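Local coordinates for translation initiation factor eif-2b-like protein (Chaetomium thermophilum, PDB 4ZEO) that probably acts in translation initiation as the delta subunit of eIF2B, the guanine nucleotide exchange factor for eIF2, at residues L160-Q165 against K179-A184. Numbering follows the deposited sequence.
Sequences LAVGQQ and KATLLA
V162 faces A180 where segments 160-165 and 179-184 run nearly antiparallel, at 166°, with their axes 9.7 Å apart and the CA atoms of this pair 6.4 Å apart. V162 carries the contact from its side of the pair. Its two methyl groups straddle the CB of A180. CG1 of V162 lies 3.9 Å from CB of A180, and CG2 is as close to the same atom. With CG1 of V162 anti to the backbone N (chi1 164°), CG1 is turned toward the backbone of T181 and CG2 toward A184. CG2 of V162 meets CB of A184 at 4.0 Å, one turn further along. CG2 of V162 also sits 3.7 Å from the carbonyl O of A180, a van der Waals contact. No hydrogen bond crosses between the segments. The two segments belong to a helical hairpin, helices 157-168 and 174-191, in the helical part of the chain, apart from the Rossmann-like parallel sheet. The small side chains of A180 and A184 let V162 come close to the second helix. An alanine in place of V162 would probably open a gap against A180 and A184. T181 borders the contact, and its OG1 is hydrogen-bonded to R177 O within its own helix. A184, on the face turned to helix 157-168, also touches A158 and V159 of that helix. On another face of helix 174-191, L182 packs on L260 and I261 of helix 246-277.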
loop_
_atom_site.group_PDB
_atom_site.type_symbol
_atom_site.label_atom_id
_atom_site.label_comp_id
_atom_site.label_asym_id
_atom_site.label_seq_id
_atom_site.Cartn_x
_atom_site.Cartn_y
_atom_site.Cartn_z
ATOM N N LEU A 160 -13.482 -9.716 12.619
ATOM C CA LEU A 160 -14.231 -8.705 13.332
ATOM C C LEU A 160 -13.297 -7.616 13.908
ATOM O O LEU A 160 -13.541 -6.417 13.749
ATOM C CB LEU A 160 -14.996 -9.381 14.456
ATOM C CG LEU A 160 -16.118 -8.593 15.094
ATOM C CD1 LEU A 160 -17.288 -8.573 14.114
ATOM C CD2 LEU A 160 -16.501 -9.182 16.448
ATOM N N ALA A 161 -12.208 -8.054 14.538
ATOM C CA ALA A 161 -11.222 -7.154 15.116
ATOM C C ALA A 161 -10.539 -6.321 14.034
ATOM O O ALA A 161 -10.369 -5.117 14.198
ATOM C CB ALA A 161 -10.195 -7.928 15.916
ATOM N N VAL A 162 -10.149 -6.952 12.930
ATOM C CA VAL A 162 -9.501 -6.208 11.849
ATOM C C VAL A 162 -10.421 -5.153 11.227
ATOM O O VAL A 162 -9.991 -4.028 10.983
ATOM C CB VAL A 162 -8.976 -7.157 10.751
ATOM C CG1 VAL A 162 -8.672 -6.405 9.465
ATOM C CG2 VAL A 162 -7.758 -7.903 11.250
ATOM N N GLY A 163 -11.682 -5.510 10.983
ATOM C CA GLY A 163 -12.651 -4.584 10.423
ATOM C C GLY A 163 -12.912 -3.407 11.340
ATOM O O GLY A 163 -13.011 -2.250 10.904
ATOM N N GLN A 164 -13.003 -3.693 12.629
ATOM C CA GLN A 164 -13.192 -2.623 13.591
ATOM C C GLN A 164 -12.009 -1.654 13.505
ATOM O O GLN A 164 -12.198 -0.437 13.535
ATOM C CB GLN A 164 -13.340 -3.186 14.998
ATOM C CG GLN A 164 -14.727 -3.744 15.253
ATOM C CD GLN A 164 -14.762 -4.730 16.386
ATOM O OE1 GLN A 164 -13.808 -4.853 17.153
ATOM N NE2 GLN A 164 -15.874 -5.433 16.511
ATOM N N GLN A 165 -10.802 -2.196 13.344
ATOM C CA GLN A 165 -9.612 -1.366 13.194
ATOM C C GLN A 165 -9.676 -0.511 11.938
ATOM O O GLN A 165 -9.257 0.636 11.951
ATOM C CB GLN A 165 -8.373 -2.237 13.179
ATOM C CG GLN A 165 -8.167 -2.973 14.471
ATOM C CD GLN A 165 -7.072 -3.994 14.371
ATOM O OE1 GLN A 165 -6.098 -3.816 13.642
ATOM N NE2 GLN A 165 -7.235 -5.087 15.088
ATOM N N LYS A 179 -2.483 -6.737 4.784
ATOM C CA LYS A 179 -1.790 -7.691 5.640
ATOM C C LYS A 179 -2.656 -8.159 6.807
ATOM O O LYS A 179 -2.706 -9.349 7.101
ATOM C CB LYS A 179 -0.497 -7.080 6.186
ATOM C CG LYS A 179 0.473 -8.096 6.724
ATOM C CD LYS A 179 1.629 -7.448 7.470
ATOM C CE LYS A 179 2.547 -8.495 8.037
ATOM N NZ LYS A 179 3.870 -7.972 8.567
ATOM N N ALA A 180 -3.346 -7.226 7.456
ATOM C CA ALA A 180 -4.212 -7.567 8.572
ATOM C C ALA A 180 -5.314 -8.510 8.081
ATOM O O ALA A 180 -5.613 -9.520 8.718
ATOM C CB ALA A 180 -4.809 -6.290 9.196
ATOM N N THR A 181 -5.856 -8.205 6.904
ATOM C CA THR A 181 -6.879 -9.022 6.278
ATOM C C THR A 181 -6.385 -10.426 5.952
ATOM O O THR A 181 -7.073 -11.408 6.239
ATOM C CB THR A 181 -7.386 -8.377 4.972
ATOM O OG1 THR A 181 -7.861 -7.054 5.237
ATOM C CG2 THR A 181 -8.508 -9.201 4.343
ATOM N N LEU A 182 -5.206 -10.529 5.344
ATOM C CA LEU A 182 -4.669 -11.833 4.965
ATOM C C LEU A 182 -4.404 -12.688 6.205
ATOM O O LEU A 182 -4.653 -13.887 6.193
ATOM C CB LEU A 182 -3.379 -11.680 4.148
ATOM C CG LEU A 182 -3.664 -11.064 2.767
ATOM C CD1 LEU A 182 -2.420 -10.862 1.913
ATOM C CD2 LEU A 182 -4.667 -11.894 2.042
ATOM N N LEU A 183 -3.904 -12.069 7.275
ATOM C CA LEU A 183 -3.668 -12.795 8.518
ATOM C C LEU A 183 -4.965 -13.243 9.195
ATOM O O LEU A 183 -5.028 -14.336 9.743
ATOM C CB LEU A 183 -2.854 -11.948 9.491
ATOM C CG LEU A 183 -1.395 -11.711 9.116
ATOM C CD1 LEU A 183 -0.755 -10.768 10.116
ATOM C CD2 LEU A 183 -0.629 -13.023 9.011
ATOM N N ALA A 184 -5.995 -12.407 9.168
ATOM C CA ALA A 184 -7.279 -12.803 9.730
ATOM C C ALA A 184 -7.866 -13.961 8.924
ATOM O O ALA A 184 -8.391 -14.940 9.495
ATOM C CB ALA A 184 -8.244 -11.630 9.766
#